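Local coordinates for beta-galactosidase/beta-glucuronidase (Faecalibacterium prausnitzii L2-6, PDB 6MVF), which binds flavin mononucleotide and belongs to glycosyl hydrolase family 2, acting as a beta-glucuronidase of a human gut bacterium, at residues V581-E594 / D647-Y661. Residues are numbered along the deposited sequence; the frame is centred on the assembly and turned at random.
Sequences VHIAGRRHAQRAGE and DSITLEKVETEPACY
With CG of His588 anti to the backbone N (chi1 -168°) and the Glu657 chain extended beyond CG, the two side chains cross at about a right angle, with ring and carboxylate planes 74° apart. His588 NE2 donates to Glu657 OE2 at 3.0 Å, coming from above the carboxylate plane, while its bond to OE1 is weak. The anti lone pair of OE2 takes the backbone Ala592 N at 2.9 Å, and Asn498 adds a further donor to the same oxygen. An alanine in place of Glu657 would probably leave the His588 imidazole and the Ala592 amide without their shared acceptor and let the ring turn. Glu657 OE1 lies at the edge of the Tyr661 ring, whose hydroxyl accepts from Gln590 N at 3.0 Å; Pro658 CG sits over the ring centre.

The case illustrates how side chains can fasten a short strand, 590-592, outermost within this chain in a five-stranded mixed sheet. It runs parallel to strand 647-654; Arg591 N binds Glu652 O at 2.9 Å and Glu652 N binds Ala589 O. On one face, Gln590 and Glu652 lie side by side, with Gln590 NE2 donating to Glu652 OE1, an oxygen also salt-bridged to Arg229 of the second subunit. On the other face, Leu651 CD1 lies 3.5 Å above the Arg591 guanidinium plane. That group donates from NE to His588 O, nearly straight at 169°, and from NH2 to Gly585 O; its NH1 reaches Glu597 O. Asp647 OD2 accepts from Ile583 N at 2.8 Å, joining the outermost strand of a three-stranded antiparallel sheet, away from the FMN pocket.

Carboxylates thus accept backbone amides from outermost strands of two sheets; Glu657 would probably favour a protonated His588, though the Arg591 guanidinium over the ring face would tend to oppose it.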
loop_
_atom_site.group_PDB
_atom_site.type_symbol
_atom_site.label_atom_id
_atom_site.label_comp_id
_atom_site.label_asym_id
_atom_site.label_seq_id
_atom_site.Cartn_x
_atom_site.Cartn_y
_atom_site.Cartn_z
ATOM N N VAL A 581 14.723 30.649 2.182
ATOM C CA VAL A 581 14.595 32.092 2.337
ATOM C C VAL A 581 13.146 32.387 2.706
ATOM O O VAL A 581 12.218 31.896 2.055
ATOM C CB VAL A 581 15.047 32.858 1.073
ATOM C CG1 VAL A 581 14.146 32.576 -0.103
ATOM C CG2 VAL A 581 15.105 34.353 1.359
ATOM N N HIS A 582 12.958 33.180 3.767
ATOM C CA HIS A 582 11.649 33.381 4.386
ATOM C C HIS A 582 11.455 34.844 4.734
ATOM O O HIS A 582 12.265 35.424 5.472
ATOM C CB HIS A 582 11.488 32.533 5.645
ATOM C CG HIS A 582 10.137 32.655 6.278
ATOM N ND1 HIS A 582 9.861 33.567 7.279
ATOM C CD2 HIS A 582 8.986 31.983 6.052
ATOM C CE1 HIS A 582 8.599 33.445 7.644
ATOM N NE2 HIS A 582 8.048 32.487 6.919
ATOM N N ILE A 583 10.382 35.429 4.207
ATOM C CA ILE A 583 9.969 36.778 4.568
ATOM C C ILE A 583 9.056 36.701 5.787
ATOM O O ILE A 583 7.985 36.078 5.743
ATOM C CB ILE A 583 9.274 37.495 3.402
ATOM C CG1 ILE A 583 10.192 37.539 2.169
ATOM C CG2 ILE A 583 8.911 38.911 3.844
ATOM C CD1 ILE A 583 9.489 37.901 0.885
ATOM N N ALA A 584 9.494 37.327 6.878
ATOM C CA ALA A 584 8.747 37.376 8.122
ATOM C C ALA A 584 7.589 38.367 8.022
ATOM O O ALA A 584 7.575 39.269 7.176
ATOM C CB ALA A 584 9.667 37.770 9.272
ATOM N N GLY A 585 6.599 38.174 8.894
ATOM C CA GLY A 585 5.530 39.134 9.065
ATOM C C GLY A 585 4.364 39.030 8.107
ATOM O O GLY A 585 3.612 40.006 7.983
ATOM N N ARG A 586 4.165 37.877 7.449
ATOM C CA ARG A 586 3.054 37.749 6.507
ATOM C C ARG A 586 1.694 37.970 7.191
ATOM O O ARG A 586 0.755 38.466 6.551
ATOM C CB ARG A 586 3.091 36.380 5.820
ATOM C CG ARG A 586 2.598 35.298 6.739
ATOM C CD ARG A 586 2.576 33.924 6.155
ATOM N NE ARG A 586 3.873 33.430 5.724
ATOM C CZ ARG A 586 4.055 32.185 5.299
ATOM N NH1 ARG A 586 3.021 31.350 5.273
ATOM N NH2 ARG A 586 5.248 31.777 4.888
ATOM N N ARG A 587 1.569 37.615 8.481
ATOM C CA ARG A 587 0.341 37.855 9.228
ATOM C C ARG A 587 0.226 39.297 9.710
ATOM O O ARG A 587 -0.872 39.724 10.089
ATOM C CB ARG A 587 0.229 36.872 10.400
ATOM C CG ARG A 587 -0.076 35.451 9.933
ATOM C CD ARG A 587 0.178 34.372 10.984
ATOM N NE ARG A 587 1.595 34.107 11.185
ATOM C CZ ARG A 587 2.326 33.246 10.482
ATOM N NH1 ARG A 587 1.787 32.523 9.497
ATOM N NH2 ARG A 587 3.612 33.114 10.763
ATOM N N HIS A 588 1.312 40.072 9.664
ATOM C CA HIS A 588 1.221 41.531 9.751
ATOM C C HIS A 588 0.847 42.059 8.360
ATOM O O HIS A 588 1.605 42.771 7.696
ATOM C CB HIS A 588 2.532 42.118 10.271
ATOM C CG HIS A 588 2.453 43.564 10.663
ATOM N ND1 HIS A 588 3.425 44.180 11.427
ATOM C CD2 HIS A 588 1.531 44.520 10.386
ATOM C CE1 HIS A 588 3.096 45.447 11.614
ATOM N NE2 HIS A 588 1.954 45.680 10.990
ATOM N N ALA A 589 -0.360 41.665 7.925
ATOM C CA ALA A 589 -0.768 41.825 6.530
ATOM C C ALA A 589 -0.963 43.292 6.146
ATOM O O ALA A 589 -0.613 43.701 5.033
ATOM C CB ALA A 589 -2.046 41.032 6.277
ATOM N N GLN A 590 -1.522 44.099 7.035
ATOM C CA GLN A 590 -1.806 45.502 6.749
ATOM C C GLN A 590 -0.824 46.379 7.518
ATOM O O GLN A 590 -0.790 46.343 8.750
ATOM C CB GLN A 590 -3.256 45.829 7.108
ATOM C CG GLN A 590 -4.262 45.270 6.103
ATOM C CD GLN A 590 -5.663 45.172 6.673
ATOM O OE1 GLN A 590 -5.841 45.250 7.876
ATOM N NE2 GLN A 590 -6.661 44.988 5.809
ATOM N N ARG A 591 -0.024 47.157 6.792
ATOM C CA ARG A 591 1.080 47.923 7.367
ATOM C C ARG A 591 0.835 49.414 7.189
ATOM O O ARG A 591 0.716 49.896 6.059
ATOM C CB ARG A 591 2.415 47.531 6.726
ATOM C CG ARG A 591 2.654 46.043 6.749
ATOM C CD ARG A 591 4.000 45.724 7.263
ATOM N NE ARG A 591 4.215 44.292 7.412
ATOM C CZ ARG A 591 5.427 43.760 7.497
ATOM N NH1 ARG A 591 6.479 44.565 7.435
ATOM N NH2 ARG A 591 5.594 42.450 7.633
ATOM N N ALA A 592 0.787 50.138 8.305
ATOM C CA ALA A 592 0.652 51.588 8.320
ATOM C C ALA A 592 2.009 52.243 8.535
ATOM O O ALA A 592 2.846 51.738 9.292
ATOM C CB ALA A 592 -0.319 52.026 9.417
ATOM N N GLY A 593 2.223 53.366 7.865
ATOM C CA GLY A 593 3.493 54.069 7.964
ATOM C C GLY A 593 4.080 54.423 6.612
ATOM O O GLY A 593 3.769 53.790 5.598
ATOM N N GLU A 594 4.926 55.445 6.569
ATOM C CA GLU A 594 5.524 55.815 5.293
ATOM C C GLU A 594 6.492 54.739 4.821
ATOM O O GLU A 594 6.590 54.472 3.616
ATOM C CB GLU A 594 6.219 57.170 5.405
ATOM C CG GLU A 594 6.160 57.977 4.116
ATOM C CD GLU A 594 7.505 58.060 3.400
ATOM O OE1 GLU A 594 8.506 58.470 4.040
ATOM O OE2 GLU A 594 7.563 57.715 2.194
ATOM N N ASP A 647 11.208 33.776 -2.140
ATOM C CA ASP A 647 9.993 33.835 -1.348
ATOM C C ASP A 647 9.164 35.027 -1.800
ATOM O O ASP A 647 9.699 35.999 -2.334
ATOM C CB ASP A 647 10.287 33.924 0.155
ATOM C CG ASP A 647 9.044 33.633 1.008
ATOM O OD1 ASP A 647 8.058 33.028 0.482
ATOM O OD2 ASP A 647 9.058 34.022 2.198
ATOM N N SER A 648 7.851 34.938 -1.587
ATOM C CA SER A 648 6.926 35.960 -2.054
ATOM C C SER A 648 5.719 36.031 -1.128
ATOM O O SER A 648 5.102 35.006 -0.816
ATOM C CB SER A 648 6.467 35.684 -3.495
ATOM O OG SER A 648 5.278 36.406 -3.805
ATOM N N ILE A 649 5.397 37.239 -0.672
ATOM C CA ILE A 649 4.184 37.482 0.088
ATOM C C ILE A 649 3.540 38.766 -0.429
ATOM O O ILE A 649 4.130 39.530 -1.195
ATOM C CB ILE A 649 4.448 37.567 1.602
ATOM C CG1 ILE A 649 4.974 38.948 1.982
ATOM C CG2 ILE A 649 5.434 36.479 2.043
ATOM C CD1 ILE A 649 5.319 39.053 3.443
ATOM N N THR A 650 2.304 38.994 -0.011
ATOM C CA THR A 650 1.574 40.196 -0.378
ATOM C C THR A 650 1.230 40.970 0.883
ATOM O O THR A 650 0.720 40.396 1.855
ATOM C CB THR A 650 0.306 39.862 -1.163
ATOM O OG1 THR A 650 0.660 39.136 -2.347
ATOM C CG2 THR A 650 -0.416 41.143 -1.541
ATOM N N LEU A 651 1.543 42.257 0.872
ATOM C CA LEU A 651 1.228 43.165 1.959
ATOM C C LEU A 651 0.334 44.270 1.419
ATOM O O LEU A 651 0.286 44.519 0.208
ATOM C CB LEU A 651 2.500 43.753 2.584
ATOM C CG LEU A 651 3.400 42.736 3.321
ATOM C CD1 LEU A 651 4.542 43.430 4.034
ATOM C CD2 LEU A 651 2.619 41.853 4.313
ATOM N N GLU A 652 -0.413 44.898 2.328
ATOM C CA GLU A 652 -1.282 46.021 2.001
ATOM C C GLU A 652 -0.831 47.241 2.788
ATOM O O GLU A 652 -0.743 47.192 4.020
ATOM C CB GLU A 652 -2.747 45.701 2.307
ATOM C CG GLU A 652 -3.740 46.723 1.718
ATOM C CD GLU A 652 -5.195 46.531 2.190
ATOM O OE1 GLU A 652 -5.443 45.637 3.033
ATOM O OE2 GLU A 652 -6.089 47.293 1.724
ATOM N N LYS A 653 -0.545 48.334 2.080
ATOM C CA LYS A 653 -0.400 49.622 2.742
ATOM C C LYS A 653 -1.757 50.128 3.220
ATOM O O LYS A 653 -2.747 50.102 2.481
ATOM C CB LYS A 653 0.248 50.646 1.811
ATOM C CG LYS A 653 0.620 51.939 2.554
ATOM C CD LYS A 653 1.330 52.962 1.685
ATOM C CE LYS A 653 1.508 54.254 2.471
ATOM N NZ LYS A 653 2.511 55.148 1.865
ATOM N N VAL A 654 -1.812 50.576 4.469
ATOM C CA VAL A 654 -3.036 51.099 5.061
ATOM C C VAL A 654 -2.697 52.356 5.854
ATOM O O VAL A 654 -1.538 52.620 6.187
ATOM C CB VAL A 654 -3.753 50.070 5.970
ATOM C CG1 VAL A 654 -4.315 48.944 5.145
ATOM C CG2 VAL A 654 -2.804 49.524 7.021
ATOM N N GLU A 655 -3.730 53.143 6.137
ATOM C CA GLU A 655 -3.534 54.383 6.875
ATOM C C GLU A 655 -3.380 54.111 8.364
ATOM O O GLU A 655 -2.485 54.660 9.011
ATOM C CB GLU A 655 -4.700 55.341 6.609
ATOM C CG GLU A 655 -4.536 56.725 7.210
ATOM C CD GLU A 655 -3.362 57.502 6.614
ATOM O OE1 GLU A 655 -2.770 57.056 5.600
ATOM O OE2 GLU A 655 -3.032 58.576 7.166
ATOM N N THR A 656 -4.249 53.275 8.927
ATOM C CA THR A 656 -4.149 52.869 10.319
ATOM C C THR A 656 -4.363 51.366 10.401
ATOM O O THR A 656 -5.304 50.833 9.798
ATOM C CB THR A 656 -5.168 53.603 11.202
ATOM O OG1 THR A 656 -6.425 52.921 11.160
ATOM C CG2 THR A 656 -5.367 55.017 10.726
ATOM N N GLU A 657 -3.500 50.692 11.155
ATOM C CA GLU A 657 -3.556 49.246 11.210
ATOM C C GLU A 657 -4.755 48.812 12.040
ATOM O O GLU A 657 -5.207 49.556 12.915
ATOM C CB GLU A 657 -2.263 48.689 11.788
ATOM C CG GLU A 657 -1.064 48.965 10.871
ATOM C CD GLU A 657 0.212 48.298 11.331
ATOM O OE1 GLU A 657 0.135 47.476 12.285
ATOM O OE2 GLU A 657 1.288 48.600 10.737
ATOM N N PRO A 658 -5.317 47.632 11.752
ATOM C CA PRO A 658 -6.576 47.227 12.399
ATOM C C PRO A 658 -6.460 47.076 13.911
ATOM O O PRO A 658 -5.416 46.692 14.448
ATOM C CB PRO A 658 -6.896 45.880 11.731
ATOM C CG PRO A 658 -5.571 45.417 11.125
ATOM C CD PRO A 658 -4.985 46.728 10.642
ATOM N N ALA A 659 -7.569 47.389 14.593
ATOM C CA ALA A 659 -7.638 47.238 16.043
ATOM C C ALA A 659 -7.257 45.829 16.469
ATOM O O ALA A 659 -6.631 45.640 17.516
ATOM C CB ALA A 659 -9.049 47.576 16.535
ATOM N N CYS A 660 -7.612 44.827 15.659
ATOM C CA CYS A 660 -7.387 43.426 15.994
ATOM C C CYS A 660 -5.919 43.001 15.932
ATOM O O CYS A 660 -5.628 41.846 16.250
ATOM C CB CYS A 660 -8.224 42.525 15.073
ATOM S SG CYS A 660 -7.650 42.430 13.342
ATOM N N TYR A 661 -4.991 43.868 15.516
ATOM C CA TYR A 661 -3.581 43.534 15.701
ATOM C C TYR A 661 -3.069 43.821 17.105
ATOM O O TYR A 661 -1.884 43.577 17.351
ATOM C CB TYR A 661 -2.674 44.295 14.738
ATOM C CG TYR A 661 -2.732 43.860 13.308
ATOM C CD1 TYR A 661 -3.427 42.716 12.927
ATOM C CD2 TYR A 661 -2.081 44.597 12.323
ATOM C CE1 TYR A 661 -3.480 42.325 11.596
ATOM C CE2 TYR A 661 -2.125 44.213 10.994
ATOM C CZ TYR A 661 -2.822 43.078 10.636
ATOM O OH TYR A 661 -2.866 42.717 9.309
HETATM O O HOH W 1 6.895 33.859 4.225
HETATM O O HOH W 2 0.073 38.726 3.758
#